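Local coordinates for protein RNA-dependent RNA polymerase (Qualyub virus, PDB 6DX1) that probably acts as a deubiquitinating cysteine protease through its viral OTU domain, which forms part of a viral RNA-dependent RNA polymerase protein, at residues Glu33-Asp38 with His150-Val155; Glu74-His79 with Glu103-Ser108; Gln19-Phe24 with Val126-Arg131; Cys41-Val46 with Glu59-Cys64; Lys109-Thr114 with Thr139-Leu144. One frame throughout, in Å; residues are numbered along the deposited sequence.

Interaction 1. Residues Glu33-Asp38 with His150-Val155; sequences ELTLPD and HFDFLV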
# COMPACT_ATOMS: atom_id res chain seq x y z
N GLU A 33 -4.49 4.87 12.58
CA GLU A 33 -5.76 5.51 12.24
C GLU A 33 -6.60 4.50 11.47
O GLU A 33 -6.19 4.03 10.40
CB GLU A 33 -5.54 6.79 11.43
CG GLU A 33 -4.72 7.82 12.21
CD GLU A 33 -4.65 9.19 11.57
OE1 GLU A 33 -5.23 9.38 10.48
OE2 GLU A 33 -4.01 10.08 12.16
N LEU A 34 -7.76 4.17 12.01
CA LEU A 34 -8.60 3.12 11.44
C LEU A 34 -9.27 3.59 10.16
O LEU A 34 -9.58 4.77 9.98
CB LEU A 34 -9.67 2.71 12.45
CG LEU A 34 -9.21 2.00 13.72
CD1 LEU A 34 -10.41 1.74 14.62
CD2 LEU A 34 -8.53 0.69 13.36
N THR A 35 -9.51 2.63 9.26
CA THR A 35 -10.31 2.85 8.06
C THR A 35 -11.60 2.06 8.19
O THR A 35 -11.68 1.08 8.94
CB THR A 35 -9.58 2.41 6.79
OG1 THR A 35 -9.34 1.00 6.86
CG2 THR A 35 -8.25 3.18 6.63
N LEU A 36 -12.62 2.49 7.46
CA LEU A 36 -13.88 1.75 7.45
C LEU A 36 -13.62 0.32 6.98
O LEU A 36 -12.92 0.12 5.98
CB LEU A 36 -14.88 2.44 6.53
CG LEU A 36 -16.35 2.14 6.79
CD1 LEU A 36 -16.80 2.70 8.14
CD2 LEU A 36 -17.19 2.74 5.66
N PRO A 37 -14.15 -0.70 7.67
CA PRO A 37 -13.88 -2.10 7.26
C PRO A 37 -14.78 -2.55 6.12
O PRO A 37 -15.65 -3.44 6.25
CB PRO A 37 -14.14 -2.87 8.56
CG PRO A 37 -15.20 -2.09 9.25
CD PRO A 37 -14.86 -0.63 8.96
N ASP A 38 -14.60 -1.94 4.96
CA ASP A 38 -15.21 -2.42 3.73
C ASP A 38 -14.11 -2.76 2.74
O ASP A 38 -12.92 -2.74 3.06
CB ASP A 38 -16.25 -1.41 3.20
CG ASP A 38 -15.65 -0.12 2.63
OD1 ASP A 38 -14.41 0.00 2.51
OD2 ASP A 38 -16.45 0.80 2.29
N HIS A 150 -7.62 -6.46 5.34
CA HIS A 150 -7.96 -5.13 5.82
C HIS A 150 -6.69 -4.32 6.03
O HIS A 150 -5.68 -4.84 6.52
CB HIS A 150 -8.76 -5.18 7.11
CG HIS A 150 -9.10 -3.82 7.62
ND1 HIS A 150 -10.13 -3.07 7.09
CD2 HIS A 150 -8.50 -3.04 8.55
CE1 HIS A 150 -10.16 -1.89 7.70
NE2 HIS A 150 -9.19 -1.85 8.59
N PHE A 151 -6.74 -3.05 5.65
CA PHE A 151 -5.62 -2.11 5.81
C PHE A 151 -6.06 -0.94 6.67
O PHE A 151 -7.09 -0.31 6.39
CB PHE A 151 -5.14 -1.56 4.47
CG PHE A 151 -4.53 -2.58 3.55
CD1 PHE A 151 -3.17 -2.88 3.62
CD2 PHE A 151 -5.29 -3.20 2.57
CE1 PHE A 151 -2.60 -3.82 2.75
CE2 PHE A 151 -4.73 -4.13 1.69
CZ PHE A 151 -3.38 -4.44 1.79
N ASP A 152 -5.26 -0.62 7.68
CA ASP A 152 -5.37 0.64 8.41
C ASP A 152 -4.16 1.51 8.12
O ASP A 152 -3.15 1.05 7.56
CB ASP A 152 -5.52 0.38 9.90
CG ASP A 152 -6.81 -0.34 10.24
OD1 ASP A 152 -6.76 -1.40 10.90
OD2 ASP A 152 -7.89 0.16 9.84
N PHE A 153 -4.24 2.78 8.50
CA PHE A 153 -3.17 3.73 8.22
C PHE A 153 -2.28 3.90 9.45
O PHE A 153 -2.77 3.90 10.58
CB PHE A 153 -3.75 5.08 7.80
CG PHE A 153 -2.72 6.13 7.53
CD1 PHE A 153 -1.68 5.90 6.64
CD2 PHE A 153 -2.82 7.38 8.12
CE1 PHE A 153 -0.74 6.89 6.38
CE2 PHE A 153 -1.89 8.38 7.85
CZ PHE A 153 -0.84 8.13 6.99
N LEU A 154 -0.98 4.02 9.23
CA LEU A 154 -0.03 4.19 10.33
C LEU A 154 0.71 5.51 10.15
O LEU A 154 1.29 5.75 9.10
CB LEU A 154 0.97 3.02 10.36
CG LEU A 154 0.40 1.65 10.73
CD1 LEU A 154 1.49 0.61 10.45
CD2 LEU A 154 -0.02 1.59 12.18
N VAL A 155 0.69 6.35 11.18
CA VAL A 155 1.38 7.63 11.17
C VAL A 155 2.67 7.50 12.00
O VAL A 155 2.57 7.20 13.19
CB VAL A 155 0.52 8.77 11.73
CG1 VAL A 155 1.23 10.11 11.52
CG2 VAL A 155 -0.86 8.78 11.10
O HOH W 1 -11.95 -4.29 5.34
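E33 and F153 form an antiparallel hydrogen-bonded pair, with E33 N to F153 O at 2.8 Å and F153 N to E33 O at 3.0 Å, before 34-38 leaves the sheet as a loop running against strand 150-156. T35 takes over the pairing. Its OG1 lies between the backbone N and carbonyl carbon (chi1 63°) and donates to F151 O at 2.6 Å, in the carbonyl plane. T35 N reaches D152 OD2 at 3.0 Å on the anti side of the carboxylate. The same OD2 accepts H150 NE2 at 2.7 Å; this donor stands above the carboxylate plane, while OD2 lies close to the imidazole plane. Two N-H groups therefore hold one buried oxygen and fix the carboxylate's rotation. This His-carboxylate bond lies beside C41, at the start of helix 41-51, a grouping consistent with the active-site region of an OTU-like cysteine protease. A water links H150 ND1, on the other side of the ring, to D38 O, and the D38 carboxylate in turn makes a salt bridge with R44. L34 CD2 lies alongside the D152 carboxylate, 3.6 Å from OD2. On the face carrying E33 and F153, the extended glutamate runs the same way as the phenylalanine, putting OE1 at the ring edge with the two planes 80° apart. E33 OE2 meets V155 CG2 at 3.6 Å.

Interaction 2. Residues Glu74-His79 with Glu103-Ser108; sequences ELPGVH and EAEILS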
# COMPACT_ATOMS: atom_id res chain seq x y z
N GLU A 74 5.61 1.45 -17.28
CA GLU A 74 6.40 1.39 -16.06
C GLU A 74 5.82 0.46 -15.00
O GLU A 74 6.26 0.51 -13.86
CB GLU A 74 6.55 2.79 -15.44
CG GLU A 74 6.83 3.92 -16.41
CD GLU A 74 6.75 5.29 -15.74
OE1 GLU A 74 6.71 5.36 -14.49
OE2 GLU A 74 6.71 6.30 -16.46
N LEU A 75 4.84 -0.38 -15.34
CA LEU A 75 4.06 -1.12 -14.35
C LEU A 75 4.11 -2.63 -14.56
O LEU A 75 3.07 -3.28 -14.73
CB LEU A 75 2.61 -0.62 -14.36
CG LEU A 75 2.42 0.85 -13.99
CD1 LEU A 75 0.99 1.27 -14.28
CD2 LEU A 75 2.76 1.09 -12.52
N PRO A 76 5.30 -3.24 -14.50
CA PRO A 76 5.39 -4.70 -14.75
C PRO A 76 4.60 -5.54 -13.76
O PRO A 76 4.17 -6.64 -14.12
CB PRO A 76 6.89 -5.00 -14.63
CG PRO A 76 7.58 -3.69 -14.53
CD PRO A 76 6.60 -2.65 -14.14
N GLY A 77 4.45 -5.09 -12.52
CA GLY A 77 3.65 -5.86 -11.58
C GLY A 77 2.19 -5.89 -12.00
O GLY A 77 1.55 -6.95 -11.96
N VAL A 78 1.65 -4.74 -12.41
CA VAL A 78 0.28 -4.66 -12.90
C VAL A 78 0.10 -5.57 -14.10
O VAL A 78 -0.95 -6.20 -14.27
CB VAL A 78 -0.08 -3.20 -13.24
CG1 VAL A 78 -1.51 -3.11 -13.80
CG2 VAL A 78 0.08 -2.29 -12.02
N HIS A 79 1.12 -5.64 -14.96
CA HIS A 79 1.03 -6.44 -16.19
C HIS A 79 0.80 -7.91 -15.91
O HIS A 79 0.31 -8.63 -16.79
CB HIS A 79 2.30 -6.29 -17.02
CG HIS A 79 2.58 -4.90 -17.46
ND1 HIS A 79 3.81 -4.51 -17.95
CD2 HIS A 79 1.79 -3.80 -17.49
CE1 HIS A 79 3.76 -3.22 -18.26
NE2 HIS A 79 2.55 -2.77 -17.99
N GLU A 103 -2.04 -1.71 -6.57
CA GLU A 103 -2.07 -0.26 -6.38
C GLU A 103 -0.88 0.26 -5.59
O GLU A 103 -0.49 1.42 -5.75
CB GLU A 103 -3.38 0.12 -5.70
CG GLU A 103 -4.59 0.01 -6.64
CD GLU A 103 -5.09 -1.42 -6.84
OE1 GLU A 103 -4.89 -2.30 -5.96
OE2 GLU A 103 -5.72 -1.68 -7.88
N ALA A 104 -0.30 -0.57 -4.71
CA ALA A 104 0.92 -0.16 -4.03
C ALA A 104 2.03 0.12 -5.03
O ALA A 104 2.74 1.13 -4.92
CB ALA A 104 1.35 -1.21 -3.00
N GLU A 105 2.17 -0.75 -6.05
CA GLU A 105 3.13 -0.48 -7.12
C GLU A 105 2.79 0.81 -7.84
O GLU A 105 3.65 1.68 -8.04
CB GLU A 105 3.17 -1.64 -8.12
CG GLU A 105 4.13 -1.34 -9.30
CD GLU A 105 4.01 -2.34 -10.44
OE1 GLU A 105 4.90 -2.33 -11.32
OE2 GLU A 105 3.07 -3.14 -10.45
N ILE A 106 1.52 0.97 -8.24
CA ILE A 106 1.11 2.15 -9.00
C ILE A 106 1.38 3.41 -8.21
O ILE A 106 1.93 4.39 -8.72
CB ILE A 106 -0.37 2.06 -9.40
CG1 ILE A 106 -0.61 0.93 -10.41
CG2 ILE A 106 -0.86 3.39 -9.96
CD1 ILE A 106 -2.09 0.65 -10.66
N LEU A 107 0.97 3.43 -6.94
CA LEU A 107 1.10 4.65 -6.15
C LEU A 107 2.56 4.97 -5.84
O LEU A 107 2.95 6.15 -5.81
CB LEU A 107 0.28 4.54 -4.87
CG LEU A 107 -1.21 4.61 -5.16
CD1 LEU A 107 -2.00 4.02 -4.01
CD2 LEU A 107 -1.62 6.05 -5.42
N SER A 108 3.39 3.95 -5.59
CA SER A 108 4.81 4.23 -5.34
C SER A 108 5.45 4.95 -6.52
O SER A 108 6.30 5.83 -6.34
CB SER A 108 5.56 2.93 -5.02
OG SER A 108 5.70 2.12 -6.18
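E105 reaches out from helix 101-111 to the short, weakly bonded helical turn 76-79, so that a carboxylate meets backbone N-H groups within the helical part of this OTU-like fold. Its chain is fully extended, with CG anti to the backbone N (chi1 177°), and sets the carboxylate against P76, G77 and V78. G77 N donates to E105 OE1 at 3.0 Å from the syn side, 17° out of the carboxylate plane. V78 N lies 2.9 Å from E105 OE2, but its N-H is bent to 121°, a weak bond. Having no side chain, G77 lets the carboxylate come close: its CA is 3.0 Å from E105 OE2. The P76 ring meets the other oxygen, with CD beside OE1. Next to this polar group, I106 forms the apolar part of the contact. Its CG1 touches V78 CG2 at 3.7 Å and L75 CD2 at 4.0 Å, and both side chains cross the isoleucine at about a right angle.

Further out, K109 makes a salt bridge with E105 OE1 and a hydrogen bond to E74 O, so one amine ties the carboxylate to the chain entering the turn; its positive charge may favour the ionised form of E105. W132 of strand 125-132 packs on E105. H79 N closes the turn onto L75 O, which also sits above the centre of the H79 ring. One turn further along helix 101-111, S108 OG donates to E105 O at 2.8 Å and itself receives N16 ND2.

Interaction 3. Residues Gln19-Phe24 with Val126-Arg131; sequences QANVVF and VTQGIR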
# COMPACT_ATOMS: atom_id res chain seq x y z
N GLN A 19 10.75 -7.59 0.45
CA GLN A 19 10.02 -8.09 1.62
C GLN A 19 11.00 -8.47 2.73
O GLN A 19 12.17 -8.72 2.48
CB GLN A 19 9.15 -9.30 1.26
CG GLN A 19 9.95 -10.55 0.94
CD GLN A 19 9.08 -11.69 0.44
OE1 GLN A 19 7.85 -11.57 0.40
NE2 GLN A 19 9.70 -12.80 0.06
N ALA A 20 10.49 -8.53 3.96
CA ALA A 20 11.37 -8.80 5.10
C ALA A 20 10.57 -9.34 6.27
O ALA A 20 9.39 -9.02 6.44
CB ALA A 20 12.10 -7.53 5.53
N ASN A 21 11.24 -10.16 7.10
CA ASN A 21 10.75 -10.45 8.44
C ASN A 21 11.24 -9.35 9.36
O ASN A 21 12.45 -9.09 9.42
CB ASN A 21 11.24 -11.82 8.92
CG ASN A 21 10.66 -12.94 8.11
OD1 ASN A 21 9.45 -13.00 7.92
ND2 ASN A 21 11.51 -13.84 7.61
N VAL A 22 10.32 -8.68 10.05
CA VAL A 22 10.68 -7.53 10.87
C VAL A 22 9.69 -7.50 12.03
O VAL A 22 8.47 -7.46 11.81
CB VAL A 22 10.69 -6.23 10.05
CG1 VAL A 22 9.44 -6.11 9.22
CG2 VAL A 22 10.91 -4.99 10.94
N VAL A 23 10.20 -7.55 13.26
CA VAL A 23 9.38 -7.87 14.44
C VAL A 23 9.43 -6.70 15.41
O VAL A 23 10.49 -6.38 15.97
CB VAL A 23 9.85 -9.16 15.11
CG1 VAL A 23 8.92 -9.53 16.26
CG2 VAL A 23 9.90 -10.29 14.09
N PHE A 24 8.27 -6.07 15.65
CA PHE A 24 8.24 -4.92 16.54
C PHE A 24 6.80 -4.63 16.95
O PHE A 24 5.86 -4.99 16.25
CB PHE A 24 8.86 -3.68 15.88
CG PHE A 24 8.14 -3.20 14.64
CD1 PHE A 24 8.48 -3.72 13.39
CD2 PHE A 24 7.16 -2.22 14.70
CE1 PHE A 24 7.86 -3.28 12.24
CE2 PHE A 24 6.53 -1.78 13.54
CZ PHE A 24 6.87 -2.31 12.31
N VAL A 126 3.90 -6.36 14.77
CA VAL A 126 4.19 -6.57 13.36
C VAL A 126 5.25 -7.65 13.25
O VAL A 126 6.18 -7.70 14.06
CB VAL A 126 4.68 -5.26 12.72
CG1 VAL A 126 5.30 -5.52 11.35
CG2 VAL A 126 3.52 -4.25 12.60
N THR A 127 5.12 -8.55 12.26
CA THR A 127 6.10 -9.61 12.07
C THR A 127 6.73 -9.64 10.68
O THR A 127 7.72 -10.35 10.49
CB THR A 127 5.48 -10.99 12.36
OG1 THR A 127 4.41 -11.24 11.43
CG2 THR A 127 4.98 -11.05 13.80
N GLN A 128 6.19 -8.90 9.71
CA GLN A 128 6.71 -8.90 8.35
C GLN A 128 6.41 -7.56 7.70
O GLN A 128 5.47 -6.85 8.08
CB GLN A 128 6.07 -9.99 7.47
CG GLN A 128 6.21 -11.40 7.94
CD GLN A 128 5.60 -12.38 6.95
OE1 GLN A 128 5.40 -12.05 5.77
NE2 GLN A 128 5.31 -13.58 7.41
N GLY A 129 7.19 -7.24 6.67
CA GLY A 129 6.92 -6.09 5.83
C GLY A 129 7.08 -6.45 4.37
O GLY A 129 7.88 -7.32 4.01
N ILE A 130 6.29 -5.79 3.53
CA ILE A 130 6.50 -5.83 2.09
C ILE A 130 6.47 -4.39 1.61
O ILE A 130 5.67 -3.59 2.09
CB ILE A 130 5.46 -6.72 1.36
CG1 ILE A 130 5.73 -6.75 -0.14
CG2 ILE A 130 4.06 -6.28 1.64
CD1 ILE A 130 5.30 -8.06 -0.79
N ARG A 131 7.38 -4.06 0.71
CA ARG A 131 7.69 -2.66 0.43
C ARG A 131 7.78 -2.44 -1.07
O ARG A 131 8.33 -3.29 -1.78
CB ARG A 131 9.01 -2.30 1.12
CG ARG A 131 9.70 -1.03 0.68
CD ARG A 131 11.03 -0.92 1.45
NE ARG A 131 12.11 -1.74 0.89
CZ ARG A 131 13.38 -1.36 0.86
NH1 ARG A 131 13.71 -0.18 1.38
NH2 ARG A 131 14.31 -2.13 0.32
O HOH W 2 8.44 -13.04 11.05
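A20 and G129 form an antiparallel hydrogen-bonded pair with both bonds made: A20 N to G129 O at 2.9 Å and G129 N to A20 O at 2.8 Å. F24 and V126 repeat this, with F24 N to V126 O at 3.1 Å and V126 N to F24 O at 2.8 Å. Between them the pairing is irregular. V22 N finds T127 O at 3.1 Å, but from 60° above the carbonyl plane. T127 O also receives a water at 2.8 Å, which bridges more distantly to N21 OD1 and so serves two acceptors at the solvent side. The backbones of T127 and Q128 also bond to K119 of strand 114-120. On the face carrying A20, F24 and V126, F24 CG takes the crowded position between backbone N and carbonyl carbon (chi1 62°), and the ring lies beside V126, whose CB stands over one face in a CH-pi contact, 3.9 Å from the centroid. V126 CG1 touches F24 CE1 at 3.5 Å. V22 CG1 packs on the side-chain-less backbone of G129. In the mixed sheet, strand 17-25 runs between 11-14 and 125-132. Strand 114-120 flanks 125-132 on its other edge, with its W118 meeting F24 edge-to-face.

Interaction 4. Residues Cys41-Val46 with Glu59-Cys64; sequences CFFRAV and EVKNMC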
# COMPACT_ATOMS: atom_id res chain seq x y z
N CYS A 41 -10.80 -0.44 1.89
CA CYS A 41 -9.93 -0.01 2.99
C CYS A 41 -8.53 0.39 2.52
O CYS A 41 -7.94 1.32 3.09
CB CYS A 41 -9.85 -1.12 4.04
SG CYS A 41 -9.30 -2.70 3.38
N PHE A 42 -7.96 -0.30 1.52
CA PHE A 42 -6.64 0.11 1.02
C PHE A 42 -6.67 1.57 0.55
O PHE A 42 -5.84 2.40 0.95
CB PHE A 42 -6.17 -0.80 -0.13
CG PHE A 42 -4.95 -0.27 -0.83
CD1 PHE A 42 -3.68 -0.60 -0.38
CD2 PHE A 42 -5.06 0.60 -1.90
CE1 PHE A 42 -2.55 -0.08 -0.99
CE2 PHE A 42 -3.93 1.14 -2.51
CZ PHE A 42 -2.67 0.79 -2.06
N PHE A 43 -7.65 1.89 -0.29
CA PHE A 43 -7.78 3.25 -0.82
C PHE A 43 -8.14 4.25 0.28
O PHE A 43 -7.77 5.43 0.19
CB PHE A 43 -8.83 3.25 -1.93
CG PHE A 43 -8.47 2.36 -3.09
CD1 PHE A 43 -7.45 2.73 -3.96
CD2 PHE A 43 -9.14 1.16 -3.29
CE1 PHE A 43 -7.11 1.92 -5.03
CE2 PHE A 43 -8.81 0.34 -4.36
CZ PHE A 43 -7.79 0.72 -5.24
N ARG A 44 -8.90 3.80 1.29
CA ARG A 44 -9.22 4.66 2.42
C ARG A 44 -7.96 5.03 3.20
O ARG A 44 -7.82 6.17 3.66
CB ARG A 44 -10.22 3.96 3.34
CG ARG A 44 -11.60 3.82 2.74
CD ARG A 44 -12.49 2.96 3.63
NE ARG A 44 -13.81 2.89 3.00
CZ ARG A 44 -14.68 3.89 3.02
NH1 ARG A 44 -14.40 5.01 3.70
NH2 ARG A 44 -15.84 3.77 2.40
N ALA A 45 -7.05 4.07 3.37
CA ALA A 45 -5.82 4.34 4.10
C ALA A 45 -4.95 5.32 3.33
O ALA A 45 -4.41 6.26 3.92
CB ALA A 45 -5.07 3.02 4.36
N VAL A 46 -4.82 5.13 2.02
CA VAL A 46 -4.02 6.07 1.23
C VAL A 46 -4.69 7.43 1.20
O VAL A 46 -4.01 8.47 1.28
CB VAL A 46 -3.79 5.51 -0.19
CG1 VAL A 46 -3.01 6.54 -1.03
CG2 VAL A 46 -3.03 4.18 -0.11
N GLU A 59 -11.02 9.20 -5.20
CA GLU A 59 -9.97 9.93 -5.92
C GLU A 59 -8.69 9.11 -6.00
O GLU A 59 -7.94 9.24 -6.98
CB GLU A 59 -9.70 11.27 -5.25
CG GLU A 59 -10.83 12.28 -5.40
CD GLU A 59 -11.39 12.37 -6.81
OE1 GLU A 59 -12.63 12.50 -6.95
OE2 GLU A 59 -10.60 12.31 -7.79
N VAL A 60 -8.40 8.30 -4.98
CA VAL A 60 -7.23 7.44 -5.06
C VAL A 60 -7.43 6.38 -6.13
O VAL A 60 -6.52 6.09 -6.92
CB VAL A 60 -6.91 6.81 -3.69
CG1 VAL A 60 -5.62 5.97 -3.78
CG2 VAL A 60 -6.75 7.88 -2.63
N LYS A 61 -8.62 5.77 -6.19
CA LYS A 61 -8.90 4.81 -7.25
C LYS A 61 -8.76 5.47 -8.61
O LYS A 61 -8.16 4.89 -9.53
CB LYS A 61 -10.30 4.21 -7.09
CG LYS A 61 -10.50 3.49 -5.76
CD LYS A 61 -11.81 2.70 -5.71
CE LYS A 61 -11.73 1.44 -6.57
NZ LYS A 61 -12.94 0.60 -6.44
N ASN A 62 -9.26 6.70 -8.74
CA ASN A 62 -9.17 7.44 -9.99
C ASN A 62 -7.72 7.67 -10.40
O ASN A 62 -7.36 7.50 -11.58
CB ASN A 62 -9.87 8.80 -9.86
CG ASN A 62 -11.38 8.70 -9.92
OD1 ASN A 62 -11.94 7.72 -10.42
ND2 ASN A 62 -12.05 9.74 -9.43
N MET A 63 -6.87 8.09 -9.46
CA MET A 63 -5.50 8.43 -9.85
C MET A 63 -4.72 7.18 -10.23
O MET A 63 -3.83 7.24 -11.08
CB MET A 63 -4.79 9.21 -8.74
CG MET A 63 -4.48 8.43 -7.48
SD MET A 63 -3.68 9.44 -6.20
CE MET A 63 -4.90 10.73 -5.92
N CYS A 64 -5.06 6.03 -9.64
CA CYS A 64 -4.43 4.77 -10.05
C CYS A 64 -4.80 4.42 -11.48
O CYS A 64 -3.93 4.02 -12.27
CB CYS A 64 -4.84 3.64 -9.11
SG CYS A 64 -4.05 3.74 -7.48
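F43 carries the contact between helix 41-51 and helix 57-70, whose segments cross at 97° with their axes 9.4 Å apart. The first kind of interaction is CH-pi. K61 CG stands over the centre of the F43 ring, 3.5 Å from the centroid and almost on its normal, while the lysine chain crosses the phenylalanine side chain at about a right angle. A bend at chi3 (73°) places K61 CE beyond the rim, 3.8 Å from F43 CE2. The opposite face is met near its rim by CD2 of the preceding F42, so the ring is sandwiched between the two.

The second kind is apolar contact at the ring edge and beyond. V60 CG1 lies in the ring plane, 3.7 Å from F43 CD1, and also touches V46 CG1 at 3.8 Å, so a single methyl is wedged between two side chains one turn apart on the other helix. C64 SG approaches the same edge more loosely, 4.3 Å from F43 CE1. Helix 101-111 closes the core here: E103 packs on F43 and L107 on C64. In this OTU-like domain the contact thus fastens a second helix to the one that begins at C41, the residue lying against H150.

Polar groups play little part. The K61 amine is carried past the ring to S92 O, leaving its methylenes to face the aromatic. With only apolar and CH-pi touches between the two segments, the buried fit rests on shape complementarity, not on directional bonds.

Interaction 5. Residues Lys109-Thr114 with Thr139-Leu144; sequences KLLKLT and TAINLL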
# COMPACT_ATOMS: atom_id res chain seq x y z
N LYS A 109 5.01 4.62 -7.74
CA LYS A 109 5.59 5.20 -8.95
C LYS A 109 4.94 6.51 -9.35
O LYS A 109 5.62 7.39 -9.88
CB LYS A 109 5.52 4.17 -10.09
CG LYS A 109 6.38 2.94 -9.78
CD LYS A 109 6.21 1.79 -10.76
CE LYS A 109 7.26 0.71 -10.50
NZ LYS A 109 7.08 -0.49 -11.39
N LEU A 110 3.64 6.67 -9.07
CA LEU A 110 2.97 7.94 -9.32
C LEU A 110 3.42 9.00 -8.34
O LEU A 110 3.77 10.13 -8.73
CB LEU A 110 1.45 7.75 -9.24
CG LEU A 110 0.61 9.04 -9.15
CD1 LEU A 110 0.66 9.83 -10.43
CD2 LEU A 110 -0.83 8.71 -8.78
N LEU A 111 3.41 8.68 -7.05
CA LEU A 111 3.72 9.65 -6.01
C LEU A 111 5.21 9.78 -5.74
O LEU A 111 5.61 10.72 -5.04
CB LEU A 111 3.00 9.27 -4.71
CG LEU A 111 1.48 9.16 -4.83
CD1 LEU A 111 0.90 8.53 -3.58
CD2 LEU A 111 0.86 10.54 -5.07
N LYS A 112 6.03 8.87 -6.28
CA LYS A 112 7.48 8.89 -6.08
C LYS A 112 7.83 8.79 -4.60
O LYS A 112 8.66 9.54 -4.07
CB LYS A 112 8.11 10.12 -6.73
CG LYS A 112 7.81 10.24 -8.22
CD LYS A 112 8.47 9.10 -9.00
CE LYS A 112 8.55 9.41 -10.49
NZ LYS A 112 7.42 8.86 -11.27
N LEU A 113 7.19 7.85 -3.91
CA LEU A 113 7.55 7.55 -2.54
C LEU A 113 7.39 6.06 -2.32
O LEU A 113 6.95 5.31 -3.20
CB LEU A 113 6.72 8.35 -1.54
CG LEU A 113 5.23 8.49 -1.83
CD1 LEU A 113 4.49 7.17 -1.76
CD2 LEU A 113 4.62 9.48 -0.84
N THR A 114 7.72 5.64 -1.11
CA THR A 114 7.70 4.23 -0.76
C THR A 114 6.37 3.89 -0.09
O THR A 114 5.79 4.71 0.62
CB THR A 114 8.89 3.95 0.16
OG1 THR A 114 10.09 4.23 -0.57
CG2 THR A 114 8.89 2.52 0.67
N THR A 139 9.91 7.84 5.24
CA THR A 139 9.60 8.42 3.94
C THR A 139 8.55 7.60 3.19
O THR A 139 8.53 7.60 1.95
CB THR A 139 10.85 8.54 3.08
OG1 THR A 139 11.26 7.23 2.65
CG2 THR A 139 11.98 9.21 3.87
N ALA A 140 7.70 6.89 3.92
CA ALA A 140 6.77 5.96 3.29
C ALA A 140 5.33 6.26 3.67
O ALA A 140 5.04 6.91 4.69
CB ALA A 140 7.09 4.51 3.66
N ILE A 141 4.43 5.78 2.82
CA ILE A 141 3.05 5.53 3.24
C ILE A 141 3.05 4.17 3.93
O ILE A 141 3.30 3.15 3.29
CB ILE A 141 2.09 5.54 2.05
CG1 ILE A 141 2.21 6.84 1.25
CG2 ILE A 141 0.65 5.32 2.53
CD1 ILE A 141 1.31 6.90 0.02
N ASN A 142 2.81 4.17 5.23
CA ASN A 142 2.82 2.96 6.05
C ASN A 142 1.40 2.47 6.28
O ASN A 142 0.57 3.22 6.79
CB ASN A 142 3.50 3.23 7.39
CG ASN A 142 4.96 3.61 7.24
OD1 ASN A 142 5.82 2.73 7.16
ND2 ASN A 142 5.25 4.90 7.18
N LEU A 143 1.14 1.21 5.95
CA LEU A 143 -0.18 0.62 6.16
C LEU A 143 -0.07 -0.57 7.11
O LEU A 143 0.88 -1.37 7.03
CB LEU A 143 -0.80 0.15 4.84
CG LEU A 143 -1.03 1.18 3.74
CD1 LEU A 143 -2.01 0.60 2.72
CD2 LEU A 143 -1.56 2.49 4.29
N LEU A 144 -1.04 -0.71 8.01
CA LEU A 144 -1.11 -1.89 8.86
C LEU A 144 -1.97 -2.91 8.13
O LEU A 144 -3.14 -2.65 7.84
CB LEU A 144 -1.69 -1.55 10.24
CG LEU A 144 -1.56 -2.66 11.28
CD1 LEU A 144 -0.10 -2.81 11.72
CD2 LEU A 144 -2.46 -2.40 12.49
O HOH W 3 10.53 6.98 -0.50
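T114 and A140 meet as a parallel beta bridge at the start of two neighbouring strands, just where the chain has come off helix 101-111, and an apolar cluster lies on the helix side. The bridge rests on I141 N donating to T114 O at 2.8 Å, in the carbonyl plane. A140 CA makes a CA-H...O contact with the same oxygen at 3.1 Å, and the T114 and A140 side chains lie on one face of the sheet, their CB atoms 4.0 Å apart. A water joins T114 OG1, at 2.8 Å, to T139 O, at 3.2 Å; G135 N is a further partner of OG1. K112 has left the helix with positive phi (59°), turning the chain toward the sheet. I141 then becomes the apolar hub. Its CG1 lies anti to the carbonyl carbon (chi1 -55°), and CD1 at the tip meets L113 CD1 at 3.7 Å and L111 CD1 at 4.0 Å, the latter side chain crossing it at about a right angle. F49 of helix 41-51 packs on both L113 and I141. Within the sheet, strand 140-146 is flanked by 114-120, parallel, on one side and 150-156, antiparallel, on the other.

Overall arrangement
From the N terminus, interaction 3 opens first, at 19-24, and interaction 1 next, at 33-38. Interaction 4 then closes a short loop between two helices, and interaction 2 follows it in series; both are nested within the loops of interactions 1 and 3. Interaction 5 opens at 109-114, before 126-131 closes interaction 3, so these two cross. Interaction 5 is itself nested inside interaction 1, which closes last and also crosses interaction 3. Interactions 1, 3 and 5 share the mixed sheet. Interactions 2 and 4 tie the helices to one another, meeting where E103 and L107 pack on F42, F43 and C64, while R44 to D38 ties interaction 4 to interaction 1.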